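Local atomic coordinates of DNA polymerase sliding clamp 3 (Sulfolobus tokodaii, PDB entry 3AIZ), a protein that serves as one subunit of a ring-shaped sliding clamp that encircles DNA and tethers the replicative polymerase and other DNA-processing proteins to it. Residues Thr45-Leu50 with Ala237-Ala242; Glu200-Thr205 with Leu225-Asn230; Pro129-Ala134 with Glu216-Ser221. One frame throughout, in Å; residues are numbered along the deposited sequence.

Interaction 1. Residues Thr45-Leu50 with Ala237-Ala242; sequences TFIDIL and ADFYIA
F46 and D48 pair with Y240 and D238 through four backbone hydrogen bonds that zip strands 45-50 and 237-241 together antiparallel. The shortest run from Y240 N to F46 O and from D238 N to D48 O, both 2.8 Å. Alpha carbons of non-hydrogen-bonded residues approach carbonyls, I47 CA 3.3 Å from D238 O.

The apolar contacts on one face have I47 alongside F239, its CD1 3.7 Å from F239 CE2 and its CG2 over a face of the ring near the rim; I49 CG1 rests 3.9 Å from the methyl CB of A237. On the other, F46 CG lies anti to its backbone N (chi1 168°) and Y240 CG anti to its carbonyl carbon (chi1 -61°); the rings point the same way with planes at 45°, touching at F46 CD1 and Y240 CD1, 3.5 Å apart.

D48 and D238 bring like charges together, OD2 to OD2 at 4.3 Å, but D48 OD1 is salt-bridged to R37 and D238 OD1 to R228.

The I47 and I49 face is packed by L18 and I14 of helix 8-18. With strands 33-39 and 223-231 as outer neighbours, this pair joins the N- and C-terminal halves of the clamp subunit in one sheet.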
ATOM      1  N   THR C  45       3.555  24.644  29.781  1.00 34.09           N
ATOM      2  CA  THR C  45       2.370  25.143  29.095  1.00 33.67           C
ATOM      3  C   THR C  45       1.280  25.590  30.063  1.00 33.40           C
ATOM      4  O   THR C  45       0.869  24.837  30.944  1.00 35.75           O
ATOM      5  CB  THR C  45       1.778  24.085  28.147  1.00 33.50           C
ATOM      6  OG1 THR C  45       2.777  23.666  27.210  1.00 37.64           O
ATOM      7  CG2 THR C  45       0.588  24.654  27.393  1.00 32.37           C
ATOM      8  N   PHE C  46       0.820  26.825  29.893  1.00 30.82           N
ATOM      9  CA  PHE C  46      -0.314  27.331  30.650  1.00 30.61           C
ATOM     10  C   PHE C  46      -1.482  27.561  29.707  1.00 30.94           C
ATOM     11  O   PHE C  46      -1.332  28.200  28.667  1.00 30.27           O
ATOM     12  CB  PHE C  46       0.042  28.630  31.373  1.00 34.94           C
ATOM     13  CG  PHE C  46      -1.149  29.349  31.939  1.00 33.89           C
ATOM     14  CD1 PHE C  46      -1.685  30.447  31.287  1.00 33.47           C
ATOM     15  CD2 PHE C  46      -1.738  28.922  33.117  1.00 32.18           C
ATOM     16  CE1 PHE C  46      -2.781  31.109  31.803  1.00 32.54           C
ATOM     17  CE2 PHE C  46      -2.834  29.579  33.636  1.00 33.33           C
ATOM     18  CZ  PHE C  46      -3.356  30.674  32.978  1.00 36.59           C
ATOM     19  N   ILE C  47      -2.647  27.041  30.076  1.00 32.10           N
ATOM     20  CA  ILE C  47      -3.808  27.081  29.200  1.00 31.37           C
ATOM     21  C   ILE C  47      -4.928  27.935  29.780  1.00 31.73           C
ATOM     22  O   ILE C  47      -5.372  27.716  30.906  1.00 34.20           O
ATOM     23  CB  ILE C  47      -4.336  25.664  28.922  1.00 30.37           C
ATOM     24  CG1 ILE C  47      -3.192  24.761  28.451  1.00 29.28           C
ATOM     25  CG2 ILE C  47      -5.464  25.705  27.904  1.00 30.46           C
ATOM     26  CD1 ILE C  47      -3.599  23.331  28.196  1.00 34.17           C
ATOM     27  N   ASP C  48      -5.380  28.911  29.001  1.00 31.07           N
ATOM     28  CA  ASP C  48      -6.453  29.797  29.429  1.00 31.01           C
ATOM     29  C   ASP C  48      -7.568  29.830  28.389  1.00 33.82           C
ATOM     30  O   ASP C  48      -7.422  30.436  27.327  1.00 32.83           O
ATOM     31  CB  ASP C  48      -5.914  31.205  29.672  1.00 31.72           C
ATOM     32  CG  ASP C  48      -6.962  32.136  30.238  1.00 38.59           C
ATOM     33  OD1 ASP C  48      -7.775  31.681  31.070  1.00 40.71           O
ATOM     34  OD2 ASP C  48      -6.972  33.325  29.852  1.00 44.24           O
ATOM     35  N   ILE C  49      -8.683  29.179  28.702  1.00 33.49           N
ATOM     36  CA  ILE C  49      -9.800  29.080  27.771  1.00 31.87           C
ATOM     37  C   ILE C  49     -11.023  29.850  28.256  1.00 34.70           C
ATOM     38  O   ILE C  49     -11.356  29.828  29.441  1.00 35.22           O
ATOM     39  CB  ILE C  49     -10.199  27.612  27.531  1.00 31.80           C
ATOM     40  CG1 ILE C  49      -9.010  26.819  26.985  1.00 33.03           C
ATOM     41  CG2 ILE C  49     -11.382  27.531  26.578  1.00 33.60           C
ATOM     42  CD1 ILE C  49      -9.287  25.340  26.810  1.00 29.57           C
ATOM     43  N   LEU C  50     -11.683  30.537  27.330  1.00 37.48           N
ATOM     44  CA  LEU C  50     -12.926  31.233  27.631  1.00 35.82           C
ATOM     45  C   LEU C  50     -13.986  30.908  26.589  1.00 38.84           C
ATOM     46  O   LEU C  50     -13.834  31.230  25.410  1.00 40.01           O
ATOM     47  CB  LEU C  50     -12.707  32.743  27.692  1.00 35.67           C
ATOM     48  CG  LEU C  50     -13.984  33.577  27.834  1.00 41.08           C
ATOM     49  CD1 LEU C  50     -14.740  33.201  29.101  1.00 40.07           C
ATOM     50  CD2 LEU C  50     -13.665  35.064  27.820  1.00 47.49           C
ATOM     51  N   ALA C 237      -9.022  29.929  23.017  1.00 33.50           N
ATOM     52  CA  ALA C 237      -8.260  28.934  23.756  1.00 31.99           C
ATOM     53  C   ALA C 237      -6.784  29.311  23.707  1.00 30.67           C
ATOM     54  O   ALA C 237      -6.113  29.088  22.701  1.00 32.24           O
ATOM     55  CB  ALA C 237      -8.479  27.551  23.167  1.00 28.69           C
ATOM     56  N   ASP C 238      -6.284  29.893  24.791  1.00 31.13           N
ATOM     57  CA  ASP C 238      -4.905  30.364  24.833  1.00 29.97           C
ATOM     58  C   ASP C 238      -3.937  29.291  25.314  1.00 30.36           C
ATOM     59  O   ASP C 238      -4.188  28.610  26.309  1.00 31.62           O
ATOM     60  CB  ASP C 238      -4.785  31.606  25.721  1.00 30.02           C
ATOM     61  CG  ASP C 238      -5.423  32.833  25.096  1.00 33.99           C
ATOM     62  OD1 ASP C 238      -5.727  32.798  23.885  1.00 32.97           O
ATOM     63  OD2 ASP C 238      -5.616  33.836  25.817  1.00 39.29           O
ATOM     64  N   PHE C 239      -2.827  29.147  24.598  1.00 29.72           N
ATOM     65  CA  PHE C 239      -1.761  28.241  25.002  1.00 28.94           C
ATOM     66  C   PHE C 239      -0.446  29.000  25.140  1.00 31.63           C
ATOM     67  O   PHE C 239       0.129  29.447  24.147  1.00 32.64           O
ATOM     68  CB  PHE C 239      -1.611  27.100  23.995  1.00 27.17           C
ATOM     69  CG  PHE C 239      -2.800  26.184  23.932  1.00 29.26           C
ATOM     70  CD1 PHE C 239      -3.918  26.526  23.190  1.00 28.18           C
ATOM     71  CD2 PHE C 239      -2.798  24.980  24.614  1.00 30.34           C
ATOM     72  CE1 PHE C 239      -5.012  25.685  23.131  1.00 28.20           C
ATOM     73  CE2 PHE C 239      -3.891  24.135  24.560  1.00 29.61           C
ATOM     74  CZ  PHE C 239      -4.999  24.488  23.816  1.00 29.38           C
ATOM     75  N   TYR C 240       0.021  29.156  26.375  1.00 29.67           N
ATOM     76  CA  TYR C 240       1.300  29.806  26.633  1.00 30.69           C
ATOM     77  C   TYR C 240       2.392  28.760  26.817  1.00 32.44           C
ATOM     78  O   TYR C 240       2.382  28.007  27.791  1.00 33.72           O
ATOM     79  CB  TYR C 240       1.216  30.694  27.877  1.00 33.23           C
ATOM     80  CG  TYR C 240       0.210  31.818  27.770  1.00 31.75           C
ATOM     81  CD1 TYR C 240      -1.141  31.588  27.997  1.00 31.57           C
ATOM     82  CD2 TYR C 240       0.610  33.107  27.449  1.00 30.42           C
ATOM     83  CE1 TYR C 240      -2.064  32.609  27.903  1.00 33.05           C
ATOM     84  CE2 TYR C 240      -0.309  34.138  27.354  1.00 31.01           C
ATOM     85  CZ  TYR C 240      -1.644  33.882  27.583  1.00 32.54           C
ATOM     86  OH  TYR C 240      -2.568  34.898  27.490  1.00 32.26           O
ATOM     87  N   ILE C 241       3.333  28.717  25.881  1.00 32.29           N
ATOM     88  CA  ILE C 241       4.420  27.747  25.936  1.00 32.79           C
ATOM     89  C   ILE C 241       5.747  28.421  26.276  1.00 32.76           C
ATOM     90  O   ILE C 241       6.157  29.371  25.613  1.00 34.45           O
ATOM     91  CB  ILE C 241       4.551  26.982  24.609  1.00 33.09           C
ATOM     92  CG1 ILE C 241       3.195  26.400  24.203  1.00 31.30           C
ATOM     93  CG2 ILE C 241       5.599  25.886  24.723  1.00 32.31           C
ATOM     94  CD1 ILE C 241       3.219  25.649  22.897  1.00 31.60           C
ATOM     95  N   ALA C 242       6.410  27.919  27.313  1.00 34.94           N
ATOM     96  CA  ALA C 242       7.657  28.507  27.794  1.00 35.04           C
ATOM     97  C   ALA C 242       8.774  28.428  26.756  1.00 37.46           C
ATOM     98  O   ALA C 242       8.824  27.491  25.960  1.00 41.71           O
ATOM     99  CB  ALA C 242       8.088  27.842  29.093  1.00 34.67           C
TER

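Interaction 2. Residues Glu200-Thr205 with Leu225-Asn230; sequences EYVVNT and LKLRYN. With SO4 (sulfate ion), chain H.
T205 and Y229 meet hydroxyl to hydroxyl, their side chains crossing at about a right angle, and T205 is the one to follow outward. Its CB lies 3.6 Å from Y229 CE1, against the ring's hydroxyl end. From there CG2, anti to the carbonyl carbon, turns to the F239 ring, while OG1 is placed between the backbone N and the carbonyl carbon (chi1 68°), and that torsion lets it do two things at once. It gives its proton to V202 O at 2.7 Å, in the plane of that carbonyl, and it accepts the proton of Y229 OH, also at 2.7 Å. The hydroxyl of a buried tyrosine is thus linked through a threonine hydroxyl to the last turn of helix 199-203. V202 O takes a second bond from T205 N, so the backbone and side chain of T205 both close on the same carbonyl as the chain leaves the helix. OG1 also passes 3.9 Å from L227 CD1.

This is where the short helix of the C-terminal half of a PCNA-type subunit lies against the large antiparallel sheet, on the face that carries L225, L227 and Y229. Helix 136-149 packs there too, with F139 and T136 on the Y229 ring and I143 on V202.

One turn back, V202 makes the apolar half of the contact. V202 and L225 cross at about a right angle, V202 CG2 3.9 Å from L225 CD2, while V202 CG1, anti to the backbone N (chi1 174°), faces L227 CD1 at 4.2 Å.

Y201 takes no part in the contact with 225-230; its OH donates to O1 of a sulfate, probably from the crystallisation liquor, at 3.1 Å. O1 sits at the edge of the ring, in its plane, and S42 OG binds the same ion.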
ATOM      1  N   GLU C 200       6.749  19.136  21.090  1.00 32.97           N
ATOM      2  CA  GLU C 200       5.566  18.394  21.519  1.00 39.82           C
ATOM      3  C   GLU C 200       4.443  19.301  22.019  1.00 39.06           C
ATOM      4  O   GLU C 200       3.268  19.049  21.753  1.00 36.10           O
ATOM      5  CB  GLU C 200       5.930  17.361  22.590  1.00 43.40           C
ATOM      6  CG  GLU C 200       6.648  17.938  23.799  1.00 51.35           C
ATOM      7  CD  GLU C 200       6.865  16.909  24.892  1.00 56.56           C
ATOM      8  OE1 GLU C 200       7.964  16.896  25.488  1.00 55.16           O
ATOM      9  OE2 GLU C 200       5.939  16.110  25.150  1.00 54.25           O
ATOM     10  N   TYR C 201       4.809  20.358  22.738  1.00 40.12           N
ATOM     11  CA  TYR C 201       3.822  21.270  23.310  1.00 36.58           C
ATOM     12  C   TYR C 201       3.036  22.023  22.237  1.00 36.06           C
ATOM     13  O   TYR C 201       1.826  22.212  22.361  1.00 35.54           O
ATOM     14  CB  TYR C 201       4.489  22.250  24.277  1.00 36.20           C
ATOM     15  CG  TYR C 201       5.307  21.573  25.353  1.00 41.00           C
ATOM     16  CD1 TYR C 201       6.684  21.741  25.415  1.00 38.83           C
ATOM     17  CD2 TYR C 201       4.704  20.752  26.297  1.00 41.79           C
ATOM     18  CE1 TYR C 201       7.436  21.119  26.394  1.00 40.53           C
ATOM     19  CE2 TYR C 201       5.446  20.126  27.279  1.00 41.79           C
ATOM     20  CZ  TYR C 201       6.812  20.312  27.323  1.00 43.84           C
ATOM     21  OH  TYR C 201       7.555  19.690  28.299  1.00 43.33           O
ATOM     22  N   VAL C 202       3.725  22.452  21.185  1.00 35.29           N
ATOM     23  CA  VAL C 202       3.068  23.144  20.082  1.00 34.14           C
ATOM     24  C   VAL C 202       2.194  22.175  19.299  1.00 32.87           C
ATOM     25  O   VAL C 202       1.017  22.439  19.055  1.00 31.24           O
ATOM     26  CB  VAL C 202       4.084  23.785  19.118  1.00 33.24           C
ATOM     27  CG1 VAL C 202       3.370  24.365  17.906  1.00 28.85           C
ATOM     28  CG2 VAL C 202       4.894  24.856  19.831  1.00 28.42           C
ATOM     29  N   VAL C 203       2.784  21.049  18.915  1.00 36.02           N
ATOM     30  CA  VAL C 203       2.095  20.034  18.127  1.00 34.45           C
ATOM     31  C   VAL C 203       0.800  19.553  18.778  1.00 34.96           C
ATOM     32  O   VAL C 203      -0.212  19.375  18.101  1.00 36.20           O
ATOM     33  CB  VAL C 203       3.007  18.823  17.860  1.00 36.70           C
ATOM     34  CG1 VAL C 203       2.205  17.674  17.281  1.00 47.08           C
ATOM     35  CG2 VAL C 203       4.145  19.215  16.931  1.00 36.27           C
ATOM     36  N   ASN C 204       0.836  19.354  20.091  1.00 35.46           N
ATOM     37  CA  ASN C 204      -0.312  18.818  20.818  1.00 34.72           C
ATOM     38  C   ASN C 204      -1.541  19.727  20.824  1.00 32.54           C
ATOM     39  O   ASN C 204      -2.561  19.392  21.425  1.00 37.63           O
ATOM     40  CB  ASN C 204       0.085  18.452  22.251  1.00 37.45           C
ATOM     41  CG  ASN C 204       0.979  17.228  22.315  1.00 38.22           C
ATOM     42  OD1 ASN C 204       1.087  16.471  21.351  1.00 38.47           O
ATOM     43  ND2 ASN C 204       1.624  17.026  23.459  1.00 38.37           N
ATOM     44  N   THR C 205      -1.448  20.872  20.156  1.00 30.21           N
ATOM     45  CA  THR C 205      -2.580  21.788  20.066  1.00 30.79           C
ATOM     46  C   THR C 205      -3.283  21.661  18.717  1.00 30.17           C
ATOM     47  O   THR C 205      -4.245  22.374  18.436  1.00 29.42           O
ATOM     48  CB  THR C 205      -2.152  23.258  20.283  1.00 30.17           C
ATOM     49  OG1 THR C 205      -1.335  23.693  19.189  1.00 28.71           O
ATOM     50  CG2 THR C 205      -1.372  23.400  21.579  1.00 31.36           C
ATOM     51  N   LEU C 225       5.430  31.591  24.015  1.00 33.23           N
ATOM     52  CA  LEU C 225       4.674  31.599  22.772  1.00 29.64           C
ATOM     53  C   LEU C 225       3.190  31.549  23.100  1.00 30.83           C
ATOM     54  O   LEU C 225       2.741  30.654  23.813  1.00 32.83           O
ATOM     55  CB  LEU C 225       5.049  30.390  21.913  1.00 31.10           C
ATOM     56  CG  LEU C 225       4.054  29.978  20.822  1.00 31.78           C
ATOM     57  CD1 LEU C 225       3.887  31.079  19.785  1.00 31.23           C
ATOM     58  CD2 LEU C 225       4.485  28.678  20.160  1.00 29.17           C
ATOM     59  N   LYS C 226       2.428  32.510  22.590  1.00 26.43           N
ATOM     60  CA  LYS C 226       0.990  32.509  22.819  1.00 29.06           C
ATOM     61  C   LYS C 226       0.215  32.097  21.576  1.00 30.64           C
ATOM     62  O   LYS C 226       0.074  32.877  20.634  1.00 30.39           O
ATOM     63  CB  LYS C 226       0.496  33.871  23.306  1.00 29.11           C
ATOM     64  CG  LYS C 226      -0.981  33.867  23.671  1.00 29.10           C
ATOM     65  CD  LYS C 226      -1.511  35.259  23.967  1.00 32.73           C
ATOM     66  CE  LYS C 226      -2.998  35.208  24.283  1.00 30.37           C
ATOM     67  NZ  LYS C 226      -3.607  36.561  24.363  1.00 30.83           N
ATOM     68  N   LEU C 227      -0.285  30.867  21.581  1.00 27.59           N
ATOM     69  CA  LEU C 227      -1.178  30.406  20.530  1.00 25.51           C
ATOM     70  C   LEU C 227      -2.616  30.600  20.983  1.00 28.51           C
ATOM     71  O   LEU C 227      -3.090  29.910  21.886  1.00 29.68           O
ATOM     72  CB  LEU C 227      -0.927  28.934  20.209  1.00 25.63           C
ATOM     73  CG  LEU C 227       0.448  28.562  19.657  1.00 25.97           C
ATOM     74  CD1 LEU C 227       0.586  27.052  19.546  1.00 25.95           C
ATOM     75  CD2 LEU C 227       0.689  29.230  18.312  1.00 27.51           C
ATOM     76  N   ARG C 228      -3.306  31.553  20.368  1.00 27.05           N
ATOM     77  CA  ARG C 228      -4.711  31.775  20.674  1.00 27.00           C
ATOM     78  C   ARG C 228      -5.586  31.215  19.571  1.00 30.56           C
ATOM     79  O   ARG C 228      -5.691  31.799  18.494  1.00 33.56           O
ATOM     80  CB  ARG C 228      -5.012  33.262  20.863  1.00 31.21           C
ATOM     81  CG  ARG C 228      -6.486  33.599  20.687  1.00 29.95           C
ATOM     82  CD  ARG C 228      -6.812  35.001  21.161  1.00 32.40           C
ATOM     83  NE  ARG C 228      -6.653  35.132  22.606  1.00 33.91           N
ATOM     84  CZ  ARG C 228      -7.168  36.124  23.323  1.00 34.96           C
ATOM     85  NH1 ARG C 228      -7.885  37.067  22.728  1.00 33.02           N
ATOM     86  NH2 ARG C 228      -6.976  36.168  24.636  1.00 30.96           N
ATOM     87  N   TYR C 229      -6.206  30.073  19.840  1.00 32.45           N
ATOM     88  CA  TYR C 229      -7.154  29.497  18.904  1.00 28.58           C
ATOM     89  C   TYR C 229      -8.519  30.136  19.109  1.00 28.98           C
ATOM     90  O   TYR C 229      -9.223  29.822  20.067  1.00 29.94           O
ATOM     91  CB  TYR C 229      -7.235  27.984  19.080  1.00 26.44           C
ATOM     92  CG  TYR C 229      -6.003  27.248  18.608  1.00 26.81           C
ATOM     93  CD1 TYR C 229      -4.984  26.920  19.492  1.00 26.64           C
ATOM     94  CD2 TYR C 229      -5.861  26.878  17.277  1.00 26.09           C
ATOM     95  CE1 TYR C 229      -3.858  26.242  19.064  1.00 25.58           C
ATOM     96  CE2 TYR C 229      -4.738  26.202  16.841  1.00 26.77           C
ATOM     97  CZ  TYR C 229      -3.740  25.886  17.738  1.00 26.37           C
ATOM     98  OH  TYR C 229      -2.620  25.213  17.306  1.00 25.69           O
ATOM     99  N   ASN C 230      -8.879  31.045  18.210  1.00 29.74           N
ATOM    100  CA  ASN C 230     -10.151  31.749  18.296  1.00 32.37           C
ATOM    101  C   ASN C 230     -11.343  30.805  18.228  1.00 36.06           C
ATOM    102  O   ASN C 230     -11.337  29.829  17.476  1.00 36.64           O
ATOM    103  CB  ASN C 230     -10.257  32.805  17.195  1.00 34.80           C
ATOM    104  CG  ASN C 230      -9.230  33.911  17.346  1.00 37.12           C
ATOM    105  OD1 ASN C 230      -8.644  34.363  16.362  1.00 38.93           O
ATOM    106  ND2 ASN C 230      -9.005  34.350  18.580  1.00 32.22           N
TER
HETATM  107  S   SO4 H 248       4.385  17.513  30.406  1.00 56.29           S
HETATM  108  O1  SO4 H 248       5.600  17.611  29.599  1.00 47.51           O
HETATM  109  O2  SO4 H 248       4.636  16.649  31.557  1.00 50.34           O
HETATM  110  O3  SO4 H 248       3.999  18.841  30.872  1.00 45.67           O
HETATM  111  O4  SO4 H 248       3.304  16.950  29.598  1.00 51.17           O

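Interaction 3. Residues Pro129-Ala134 with Glu216-Ser221; sequences PFKAKA and EIAFGS
F130 and F219 lie side by side on one face of the sheet, pointing the same way, and touch at F130 CD1 and F219 CE1, 3.5 Å apart. Their planes are turned 54° from each other. F130 holds CG anti to its backbone N (chi1 174°), whereas F219 swings CG between backbone N and carbonyl carbon (chi1 66°), which carries its ring over toward F130. Beneath the rings the backbone link is weak: F219 N to F130 O is 3.4 Å. At the same end P129 CD and CG lie against G220 CA, CD at 3.8 Å.

Strands 130-134 and 216-220 run antiparallel here, within the large sheet of the PCNA fold, and the two phenylalanines face strands 193-198 and 153-159 of the second sheet in this half, meeting A193 and A158.

Further along, the pairing tightens. A132 and I217 exchange two nearly straight bonds, A132 N to I217 O at 2.7 Å and I217 N to A132 O at 2.6 Å. Across the opposite face from the rings, E216 sends an extended chain beside K133, CG to CG at 4.2 Å; its OE2 remains 5.3 Å from K133 NZ.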
ATOM      1  N   PRO C 129       6.556  41.152  20.666  1.00 33.17           N
ATOM      2  CA  PRO C 129       7.195  41.900  19.578  1.00 31.24           C
ATOM      3  C   PRO C 129       6.530  41.613  18.238  1.00 35.49           C
ATOM      4  O   PRO C 129       6.404  42.513  17.407  1.00 37.91           O
ATOM      5  CB  PRO C 129       8.625  41.351  19.566  1.00 31.98           C
ATOM      6  CG  PRO C 129       8.827  40.754  20.914  1.00 38.80           C
ATOM      7  CD  PRO C 129       7.490  40.221  21.319  1.00 36.73           C
ATOM      8  N   PHE C 130       6.114  40.367  18.036  1.00 33.44           N
ATOM      9  CA  PHE C 130       5.520  39.948  16.772  1.00 33.80           C
ATOM     10  C   PHE C 130       4.189  39.234  16.992  1.00 34.44           C
ATOM     11  O   PHE C 130       3.992  38.566  18.007  1.00 35.11           O
ATOM     12  CB  PHE C 130       6.488  39.042  16.007  1.00 32.07           C
ATOM     13  CG  PHE C 130       5.902  38.441  14.764  1.00 32.38           C
ATOM     14  CD1 PHE C 130       5.367  37.163  14.783  1.00 33.83           C
ATOM     15  CD2 PHE C 130       5.883  39.153  13.577  1.00 32.96           C
ATOM     16  CE1 PHE C 130       4.826  36.607  13.642  1.00 32.82           C
ATOM     17  CE2 PHE C 130       5.345  38.602  12.432  1.00 33.41           C
ATOM     18  CZ  PHE C 130       4.815  37.327  12.464  1.00 37.81           C
ATOM     19  N   LYS C 131       3.280  39.377  16.034  1.00 32.62           N
ATOM     20  CA  LYS C 131       1.965  38.755  16.135  1.00 35.92           C
ATOM     21  C   LYS C 131       1.380  38.486  14.751  1.00 34.99           C
ATOM     22  O   LYS C 131       1.291  39.385  13.917  1.00 33.89           O
ATOM     23  CB  LYS C 131       1.022  39.639  16.953  1.00 37.17           C
ATOM     24  CG  LYS C 131      -0.299  38.984  17.318  1.00 40.30           C
ATOM     25  CD  LYS C 131      -1.113  39.887  18.231  1.00 49.58           C
ATOM     26  CE  LYS C 131      -0.309  40.292  19.459  1.00 52.58           C
ATOM     27  NZ  LYS C 131      -1.095  41.145  20.394  1.00 58.23           N
ATOM     28  N   ALA C 132       0.981  37.241  14.513  1.00 35.38           N
ATOM     29  CA  ALA C 132       0.448  36.844  13.215  1.00 36.96           C
ATOM     30  C   ALA C 132      -0.864  36.083  13.351  1.00 36.70           C
ATOM     31  O   ALA C 132      -1.079  35.361  14.323  1.00 36.21           O
ATOM     32  CB  ALA C 132       1.468  36.007  12.457  1.00 32.21           C
ATOM     33  N   LYS C 133      -1.737  36.250  12.364  1.00 37.06           N
ATOM     34  CA  LYS C 133      -3.014  35.554  12.337  1.00 35.64           C
ATOM     35  C   LYS C 133      -3.039  34.603  11.148  1.00 39.22           C
ATOM     36  O   LYS C 133      -2.458  34.892  10.102  1.00 38.86           O
ATOM     37  CB  LYS C 133      -4.160  36.561  12.243  1.00 38.26           C
ATOM     38  CG  LYS C 133      -5.546  35.973  12.438  1.00 40.38           C
ATOM     39  CD  LYS C 133      -6.601  37.068  12.409  1.00 44.36           C
ATOM     40  CE  LYS C 133      -7.996  36.511  12.632  1.00 47.76           C
ATOM     41  NZ  LYS C 133      -9.024  37.589  12.623  1.00 53.00           N
ATOM     42  N   ALA C 134      -3.706  33.465  11.308  1.00 39.86           N
ATOM     43  CA  ALA C 134      -3.756  32.463  10.250  1.00 38.53           C
ATOM     44  C   ALA C 134      -4.946  31.534  10.423  1.00 39.29           C
ATOM     45  O   ALA C 134      -5.514  31.438  11.510  1.00 36.33           O
ATOM     46  CB  ALA C 134      -2.463  31.660  10.226  1.00 36.63           C
ATOM     47  N   GLU C 216      -4.247  32.929  16.390  1.00 33.42           N
ATOM     48  CA  GLU C 216      -3.310  34.040  16.514  1.00 32.44           C
ATOM     49  C   GLU C 216      -2.008  33.580  17.156  1.00 32.14           C
ATOM     50  O   GLU C 216      -2.006  33.020  18.250  1.00 31.72           O
ATOM     51  CB  GLU C 216      -3.934  35.188  17.310  1.00 31.51           C
ATOM     52  CG  GLU C 216      -5.186  35.763  16.663  1.00 37.69           C
ATOM     53  CD  GLU C 216      -5.840  36.847  17.498  1.00 48.45           C
ATOM     54  OE1 GLU C 216      -5.109  37.605  18.171  1.00 57.30           O
ATOM     55  OE2 GLU C 216      -7.086  36.942  17.477  1.00 46.54           O
ATOM     56  N   ILE C 217      -0.902  33.817  16.456  1.00 34.93           N
ATOM     57  CA  ILE C 217       0.417  33.399  16.910  1.00 32.58           C
ATOM     58  C   ILE C 217       1.235  34.606  17.352  1.00 32.78           C
ATOM     59  O   ILE C 217       1.458  35.529  16.571  1.00 35.83           O
ATOM     60  CB  ILE C 217       1.183  32.679  15.787  1.00 32.04           C
ATOM     61  CG1 ILE C 217       0.275  31.660  15.093  1.00 35.24           C
ATOM     62  CG2 ILE C 217       2.439  32.019  16.333  1.00 31.44           C
ATOM     63  CD1 ILE C 217       0.862  31.082  13.823  1.00 30.35           C
ATOM     64  N   ALA C 218       1.678  34.598  18.605  1.00 31.20           N
ATOM     65  CA  ALA C 218       2.471  35.697  19.145  1.00 30.19           C
ATOM     66  C   ALA C 218       3.641  35.161  19.961  1.00 30.65           C
ATOM     67  O   ALA C 218       3.497  34.189  20.700  1.00 32.86           O
ATOM     68  CB  ALA C 218       1.604  36.613  19.992  1.00 28.57           C
ATOM     69  N   PHE C 219       4.800  35.794  19.826  1.00 30.78           N
ATOM     70  CA  PHE C 219       5.994  35.326  20.518  1.00 32.29           C
ATOM     71  C   PHE C 219       7.107  36.363  20.491  1.00 33.95           C
ATOM     72  O   PHE C 219       6.977  37.417  19.871  1.00 34.97           O
ATOM     73  CB  PHE C 219       6.495  34.024  19.890  1.00 33.77           C
ATOM     74  CG  PHE C 219       6.991  34.185  18.482  1.00 33.66           C
ATOM     75  CD1 PHE C 219       6.134  34.010  17.408  1.00 30.50           C
ATOM     76  CD2 PHE C 219       8.314  34.514  18.233  1.00 33.54           C
ATOM     77  CE1 PHE C 219       6.585  34.159  16.111  1.00 29.88           C
ATOM     78  CE2 PHE C 219       8.773  34.666  16.937  1.00 34.77           C
ATOM     79  CZ  PHE C 219       7.907  34.487  15.875  1.00 35.28           C
ATOM     80  N   GLY C 220       8.205  36.043  21.166  1.00 34.81           N
ATOM     81  CA  GLY C 220       9.360  36.917  21.223  1.00 34.76           C
ATOM     82  C   GLY C 220      10.483  36.257  21.995  1.00 38.35           C
ATOM     83  O   GLY C 220      10.272  35.242  22.660  1.00 37.59           O
ATOM     84  N   SER C 221      11.678  36.829  21.909  1.00 41.69           N
ATOM     85  CA  SER C 221      12.834  36.275  22.603  1.00 41.13           C
ATOM     86  C   SER C 221      12.605  36.205  24.110  1.00 42.16           C
ATOM     87  O   SER C 221      12.188  37.184  24.731  1.00 41.94           O
ATOM     88  CB  SER C 221      14.087  37.101  22.303  1.00 44.36           C
ATOM     89  OG  SER C 221      15.202  36.616  23.033  1.00 49.49           O
TER

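From the N terminus, the chain lays down strand 45-50, whose partner 237-242 arrives only near the C terminus; interaction 1 closes a loop spanning most of the protein and joins its two halves. Inside it come 129-134, segment 200-205 (the end of helix 199-203 and the turn after it), 216-221, which closes interaction 3, and 225-230, which closes interaction 2. These two cross, and both nest within interaction 1. Interaction 3 ties strand 130-135 to 214-220 in the C-terminal half; interaction 2 sets the short helix on the sheet. Probable hydrogen bonds, K226 N to A218 O and F239 N to L227 O, link neighbouring strands. Interactions 1 and 3, centres about 14 Å apart, do not touch.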